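Local coordinates for protein transcarboxylase 5S subunit (Propionibacterium freudenreichii subsp. shermanii, PDB 1RQB) that transfers a carboxyl group from the biotin of the 1.3S subunit to pyruvate, forming oxaloacetate, with a cobalt ion bound in its TIM barrel, at residues A[427-430]-A[431-435]; A[205-208]-A[209-213]; A[282-285]-A[286-290]. All coordinates share one frame; numbering follows the deposited sequence.

All three contacts are local, each made by residues three to five apart at or near the start of a helix. Along the chain the order is contact 2, contact 3, contact 1. Contact 2 lies on helix 203-217 and contact 3 on helix 283-296. Both belong to the TIM-barrel part of the chain, which holds the cobalt site, and their centres are about 31 Å apart. Contact 1 begins helix 430-437, in the conserved carboxylase domain. Its centre is about 44 Å from that of contact 2 and about 47 Å from that of contact 3. No two contacts touch. Contact 1 also touches helix 116-128, so this helix start packs the carboxylase domain against the barrel part of the chain.

Contact 1 (A[427-430]-A[431-435]); sequences PPEW and EKQSK
Trp430 turns its CG anti to the backbone N (chi1 -176°), and Ser434 turns its OG anti to its own carbonyl carbon (chi1 -67°). These torsions set the hydroxyl over one face of the indole, offset toward the rim. Ser434 OG lies 3.3 Å from Trp430 NE1, but the angle is too poor for a hydrogen bond between them. Ser434 OG instead donates to Trp430 O at 3.0 Å, from above the carbonyl plane. Trp430 O also accepts the backbone bond from Ser434 N at 2.8 Å, so two donors of one residue grip it. At the indole edge, in the ring plane, Glu431 OE1 comes within 3.7 Å of Trp430 CD1.

This is the first turn of helix 430-437, with Glu429 at the N-cap position. Glu429 O takes the helical bond from Gln433 N at 2.9 Å, nearly along the C=O axis. The side chains of these two residues run side by side and point the same way. Gln433 NE2 donates to Glu429 OE2 at 3.0 Å, with the carboxylate and amide planes 32° apart. Arg112 forms a salt bridge with the same OE2 and is the stronger partner, while OE1 accepts from Asn115 N. Glu117, on helix 116-128, accepts from the backbone N atoms of both Glu429 and Trp430.

The buried indole also packs on Asp447 and Val450 of helix 447-455 and makes a cation-pi contact with Arg121. An alanine in place of Trp430 would remove the ring and would probably open a gap against helix 447-455, leaving Arg121 without its aromatic partner. A water accepts from Lys432 N at 3.2 Å and donates weakly to Pro428 O, bridging the residues before the helix and its first turn.

Contact 2 (A[205-208]-A[209-213]); sequences PAYD and IIKAI
Tyr207 and Lys211 lie side by side, one helical turn apart, and point the same way. Their polar ends meet in a weak hydrogen bond from Lys211 NZ to Tyr207 OH, 3.4 Å long. The ammonium approaches the phenol obliquely. A water accepts from Lys211 NZ at 2.6 Å and donates weakly to Tyr207 OH, so it completes a small triangle with the two groups.

Both residues carry CG anti to the backbone N, with chi1 179° for Tyr207 and -170° for Lys211. The lysine chain then bends at chi2 and chi4, which brings NZ round to the phenol oxygen. The backbone bond from Lys211 N to Tyr207 O, 2.9 Å long, sets the two residues one turn apart. Lys211 CB packs at 3.1 Å on the same Tyr207 O.

The stronger partner of both tips is Glu18, outside this helix. Its carboxylate pairs with the lysine ammonium, and its backbone O is hydrogen-bonded to Tyr207 OH. The pair thus ties the helix to the N-terminal strand 15-19. Asp208 OD1 lies at the edge of the Tyr207 ring, in its plane, and is hydrogen-bonded to Gln204 NE2.

Ile209, Ile210 and Ile213 are buried. Two of them lay a carbon against the carbonyl oxygen one turn earlier: Ile209 CG1 is 3.3 Å from Pro205 O, and Ile210 CG1 is 3.1 Å from Ala206 O. Ile209 and Ala212 pack on helix 174-186, while Ile210 and Ile213 cover Ile223. The amphipathic helix 203-217 thus packs its buried side against strand 223-225 and the neighbouring helix 174-186, as an outer helix of a TIM barrel does.

Contact 3 (A[282-285]-A[286-290]); sequences DYDR and LHKIR
Leu286 touches Tyr283 obliquely: its CD1 lies 4.2 Å from CD2 of the phenol ring. Leu286 N donates to Asp282 O at 3.0 Å, in the carbonyl plane, and Leu286 CG lies 3.3 Å from that oxygen. The leucine is buried, meeting Tyr61 and Glu266 as well.

His287 N bonds to Tyr283 O at 2.9 Å, and its CB rests near the carbonyl oxygens of Tyr283 and Asp284.

These bonds form the first turn of helix 283-296. Asp282 is its N-cap: OD1 accepts from Arg285 N at 3.1 Å, met from above the carboxylate plane. The helix packs against helices 53-58 and 265-271 in the TIM-barrel part of the chain.

Lys288 crosses Asp284 obliquely. Its chain is extended to CE and then turns at chi4 (-53°), which leaves NZ 3.9 Å from Asp284 OD2 in a long salt bridge.

Ile289 N bonds to Arg285 O at 3.0 Å, and Ile289 CG1 lies 3.2 Å from the same oxygen. The guanidinium of Arg285 reaches Asp55 in a salt bridge, and the Ile289 side chain packs on Asp55, Ile56 and Ile253.

Arg290 adds a backbone bond to Leu286 O, and its side chain touches Glu266 of helix 265-271.

Contact 1 (A[427-430]-A[431-435])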
# COMPACT_ATOMS: atom_id res chain seq x y z
N PRO A 427 9.64 -40.45 -22.13
CA PRO A 427 9.03 -41.78 -22.14
C PRO A 427 8.14 -41.98 -20.91
O PRO A 427 8.22 -41.22 -19.95
CB PRO A 427 10.24 -42.70 -22.10
CG PRO A 427 11.14 -41.98 -21.16
CD PRO A 427 11.03 -40.53 -21.62
N PRO A 428 7.27 -43.00 -20.94
CA PRO A 428 6.39 -43.27 -19.80
C PRO A 428 7.29 -43.42 -18.57
O PRO A 428 8.40 -43.94 -18.67
CB PRO A 428 5.71 -44.57 -20.20
CG PRO A 428 5.59 -44.42 -21.70
CD PRO A 428 6.95 -43.87 -22.09
N GLU A 429 6.83 -42.96 -17.40
CA GLU A 429 7.68 -43.03 -16.20
C GLU A 429 6.87 -43.40 -14.96
O GLU A 429 7.45 -43.60 -13.89
CB GLU A 429 8.37 -41.67 -15.99
CG GLU A 429 7.40 -40.47 -15.83
CD GLU A 429 8.11 -39.14 -15.51
OE1 GLU A 429 8.19 -38.24 -16.38
OE2 GLU A 429 8.60 -39.00 -14.37
N TRP A 430 5.55 -43.51 -15.07
CA TRP A 430 4.73 -43.79 -13.88
C TRP A 430 5.14 -45.10 -13.19
O TRP A 430 5.31 -45.13 -11.98
CB TRP A 430 3.24 -43.83 -14.22
CG TRP A 430 2.38 -44.03 -13.00
CD1 TRP A 430 1.73 -45.18 -12.63
CD2 TRP A 430 2.11 -43.07 -11.97
NE1 TRP A 430 1.07 -44.98 -11.44
CE2 TRP A 430 1.29 -43.70 -11.01
CE3 TRP A 430 2.48 -41.73 -11.77
CZ2 TRP A 430 0.83 -43.04 -9.86
CZ3 TRP A 430 2.02 -41.07 -10.62
CH2 TRP A 430 1.20 -41.73 -9.68
N GLU A 431 5.29 -46.19 -13.95
CA GLU A 431 5.67 -47.47 -13.34
C GLU A 431 7.01 -47.36 -12.61
O GLU A 431 7.17 -47.89 -11.51
CB GLU A 431 5.72 -48.59 -14.39
CG GLU A 431 4.49 -49.51 -14.44
CD GLU A 431 3.16 -48.82 -14.18
OE1 GLU A 431 2.79 -47.89 -14.93
OE2 GLU A 431 2.47 -49.21 -13.21
N LYS A 432 7.98 -46.68 -13.21
CA LYS A 432 9.31 -46.51 -12.60
C LYS A 432 9.20 -45.70 -11.31
O LYS A 432 9.84 -46.02 -10.30
CB LYS A 432 10.24 -45.80 -13.57
CG LYS A 432 11.62 -45.45 -13.01
CD LYS A 432 12.43 -44.64 -14.02
CE LYS A 432 13.78 -44.20 -13.46
NZ LYS A 432 14.66 -45.35 -13.12
N GLN A 433 8.40 -44.63 -11.34
CA GLN A 433 8.22 -43.78 -10.15
C GLN A 433 7.55 -44.59 -9.04
O GLN A 433 7.97 -44.54 -7.88
CB GLN A 433 7.35 -42.56 -10.48
CG GLN A 433 7.94 -41.58 -11.49
CD GLN A 433 9.15 -40.85 -10.97
OE1 GLN A 433 9.45 -40.88 -9.78
NE2 GLN A 433 9.86 -40.17 -11.86
N SER A 434 6.50 -45.32 -9.40
CA SER A 434 5.74 -46.12 -8.44
C SER A 434 6.62 -47.16 -7.74
O SER A 434 6.52 -47.34 -6.52
CB SER A 434 4.59 -46.86 -9.13
OG SER A 434 3.62 -45.95 -9.60
N LYS A 435 7.49 -47.83 -8.49
CA LYS A 435 8.32 -48.89 -7.90
C LYS A 435 9.33 -48.28 -6.92
O LYS A 435 9.51 -48.78 -5.81
CB LYS A 435 9.07 -49.66 -8.98
CG LYS A 435 8.19 -50.02 -10.16
CD LYS A 435 6.85 -50.63 -9.75
CE LYS A 435 5.96 -50.81 -10.98
NZ LYS A 435 4.51 -50.75 -10.65
O HOH W 1 7.54 -46.27 -16.35

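Contact 2 (A[205-208]-A[209-213])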
# COMPACT_ATOMS: atom_id res chain seq x y z
N PRO A 205 -2.02 0.13 -19.67
CA PRO A 205 -1.84 -1.19 -20.31
C PRO A 205 -2.91 -2.17 -19.83
O PRO A 205 -3.43 -2.98 -20.60
CB PRO A 205 -0.44 -1.60 -19.85
CG PRO A 205 0.28 -0.29 -19.76
CD PRO A 205 -0.74 0.64 -19.14
N ALA A 206 -3.27 -2.09 -18.54
CA ALA A 206 -4.31 -2.98 -18.00
C ALA A 206 -5.61 -2.77 -18.79
O ALA A 206 -6.23 -3.72 -19.27
CB ALA A 206 -4.55 -2.68 -16.50
N TYR A 207 -6.01 -1.52 -18.91
CA TYR A 207 -7.23 -1.17 -19.64
C TYR A 207 -7.14 -1.64 -21.10
O TYR A 207 -8.02 -2.32 -21.61
CB TYR A 207 -7.44 0.35 -19.60
CG TYR A 207 -8.67 0.82 -20.35
CD1 TYR A 207 -9.89 0.99 -19.70
CD2 TYR A 207 -8.60 1.09 -21.72
CE1 TYR A 207 -11.03 1.41 -20.41
CE2 TYR A 207 -9.73 1.52 -22.43
CZ TYR A 207 -10.93 1.67 -21.77
OH TYR A 207 -12.04 2.09 -22.47
N ASP A 208 -6.05 -1.28 -21.78
CA ASP A 208 -5.86 -1.59 -23.21
C ASP A 208 -5.86 -3.10 -23.49
O ASP A 208 -6.47 -3.55 -24.46
CB ASP A 208 -4.55 -0.99 -23.73
CG ASP A 208 -4.57 0.53 -23.75
OD1 ASP A 208 -5.63 1.13 -23.51
OD2 ASP A 208 -3.51 1.13 -24.03
N ILE A 209 -5.17 -3.88 -22.67
CA ILE A 209 -5.10 -5.33 -22.92
C ILE A 209 -6.46 -5.99 -22.64
O ILE A 209 -6.94 -6.79 -23.45
CB ILE A 209 -3.99 -6.00 -22.05
CG1 ILE A 209 -2.61 -5.54 -22.55
CG2 ILE A 209 -4.07 -7.52 -22.14
CD1 ILE A 209 -1.47 -5.82 -21.57
N ILE A 210 -7.07 -5.68 -21.51
CA ILE A 210 -8.36 -6.29 -21.17
C ILE A 210 -9.40 -5.91 -22.23
O ILE A 210 -10.19 -6.75 -22.67
CB ILE A 210 -8.88 -5.81 -19.79
CG1 ILE A 210 -7.94 -6.28 -18.67
CG2 ILE A 210 -10.29 -6.36 -19.55
CD1 ILE A 210 -7.83 -7.75 -18.56
N LYS A 211 -9.39 -4.66 -22.64
CA LYS A 211 -10.34 -4.18 -23.65
C LYS A 211 -10.09 -4.88 -24.99
O LYS A 211 -11.03 -5.29 -25.67
CB LYS A 211 -10.19 -2.66 -23.80
CG LYS A 211 -11.28 -2.00 -24.64
CD LYS A 211 -12.64 -2.22 -23.98
CE LYS A 211 -13.75 -1.48 -24.72
NZ LYS A 211 -13.59 -0.01 -24.60
N ALA A 212 -8.83 -5.04 -25.38
CA ALA A 212 -8.52 -5.66 -26.67
C ALA A 212 -8.93 -7.13 -26.69
O ALA A 212 -9.40 -7.64 -27.71
CB ALA A 212 -7.02 -5.52 -26.99
N ILE A 213 -8.76 -7.83 -25.57
CA ILE A 213 -9.15 -9.25 -25.51
C ILE A 213 -10.67 -9.37 -25.61
O ILE A 213 -11.19 -10.18 -26.38
CB ILE A 213 -8.64 -9.92 -24.20
CG1 ILE A 213 -7.11 -10.00 -24.24
CG2 ILE A 213 -9.22 -11.34 -24.07
CD1 ILE A 213 -6.45 -10.58 -22.96
O HOH W 2 -11.73 1.38 -25.79

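Contact 3 (A[282-285]-A[286-290])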
# COMPACT_ATOMS: atom_id res chain seq x y z
N ASP A 282 -19.28 -10.02 1.82
CA ASP A 282 -19.93 -9.73 3.10
C ASP A 282 -18.88 -9.07 4.00
O ASP A 282 -17.95 -9.73 4.45
CB ASP A 282 -20.41 -11.05 3.72
CG ASP A 282 -21.15 -10.87 5.03
OD1 ASP A 282 -20.69 -10.08 5.89
OD2 ASP A 282 -22.19 -11.54 5.21
N TYR A 283 -19.02 -7.77 4.25
CA TYR A 283 -18.03 -7.00 5.03
C TYR A 283 -17.84 -7.55 6.45
O TYR A 283 -16.74 -7.50 6.98
CB TYR A 283 -18.42 -5.52 5.09
CG TYR A 283 -18.16 -4.80 3.79
CD1 TYR A 283 -19.21 -4.41 2.96
CD2 TYR A 283 -16.86 -4.52 3.38
CE1 TYR A 283 -18.96 -3.75 1.75
CE2 TYR A 283 -16.60 -3.86 2.17
CZ TYR A 283 -17.66 -3.48 1.37
OH TYR A 283 -17.42 -2.82 0.18
N ASP A 284 -18.90 -8.06 7.07
CA ASP A 284 -18.75 -8.60 8.43
C ASP A 284 -17.86 -9.84 8.40
O ASP A 284 -17.04 -10.04 9.29
CB ASP A 284 -20.09 -8.99 9.03
CG ASP A 284 -19.96 -9.47 10.47
OD1 ASP A 284 -20.87 -10.17 10.97
OD2 ASP A 284 -18.93 -9.13 11.11
N ARG A 285 -18.01 -10.68 7.38
CA ARG A 285 -17.17 -11.88 7.28
C ARG A 285 -15.73 -11.45 7.02
O ARG A 285 -14.79 -12.01 7.59
CB ARG A 285 -17.64 -12.80 6.14
CG ARG A 285 -18.99 -13.49 6.35
CD ARG A 285 -18.98 -14.46 7.54
NE ARG A 285 -20.27 -15.14 7.62
CZ ARG A 285 -20.49 -16.29 8.26
NH1 ARG A 285 -19.51 -16.92 8.89
NH2 ARG A 285 -21.70 -16.83 8.22
N LEU A 286 -15.55 -10.45 6.16
CA LEU A 286 -14.20 -9.96 5.84
C LEU A 286 -13.52 -9.45 7.11
O LEU A 286 -12.32 -9.66 7.32
CB LEU A 286 -14.26 -8.84 4.80
CG LEU A 286 -14.81 -9.20 3.42
CD1 LEU A 286 -14.69 -8.00 2.48
CD2 LEU A 286 -14.02 -10.37 2.85
N HIS A 287 -14.27 -8.76 7.96
CA HIS A 287 -13.72 -8.21 9.20
C HIS A 287 -13.22 -9.35 10.10
O HIS A 287 -12.17 -9.24 10.73
CB HIS A 287 -14.79 -7.41 9.93
CG HIS A 287 -14.32 -6.79 11.20
ND1 HIS A 287 -13.50 -5.68 11.23
CD2 HIS A 287 -14.52 -7.13 12.50
CE1 HIS A 287 -13.22 -5.37 12.48
NE2 HIS A 287 -13.83 -6.24 13.27
N LYS A 288 -13.97 -10.45 10.15
CA LYS A 288 -13.58 -11.59 10.98
C LYS A 288 -12.32 -12.26 10.42
O LYS A 288 -11.44 -12.68 11.18
CB LYS A 288 -14.70 -12.64 11.05
CG LYS A 288 -15.99 -12.15 11.68
CD LYS A 288 -17.01 -13.28 11.73
CE LYS A 288 -18.35 -12.81 12.27
NZ LYS A 288 -18.25 -12.11 13.58
N ILE A 289 -12.24 -12.37 9.11
CA ILE A 289 -11.06 -12.99 8.48
C ILE A 289 -9.84 -12.10 8.74
O ILE A 289 -8.76 -12.57 9.09
CB ILE A 289 -11.28 -13.15 6.96
CG1 ILE A 289 -12.49 -14.06 6.72
CG2 ILE A 289 -10.02 -13.72 6.28
CD1 ILE A 289 -13.08 -13.94 5.31
N ARG A 290 -10.03 -10.80 8.57
CA ARG A 290 -8.94 -9.83 8.78
C ARG A 290 -8.37 -9.96 10.19
O ARG A 290 -7.16 -10.06 10.38
CB ARG A 290 -9.43 -8.40 8.59
CG ARG A 290 -8.31 -7.40 8.76
CD ARG A 290 -8.82 -5.98 8.66
NE ARG A 290 -9.59 -5.59 9.83
CZ ARG A 290 -9.06 -5.01 10.90
NH1 ARG A 290 -7.75 -4.76 10.94
NH2 ARG A 290 -9.83 -4.67 11.93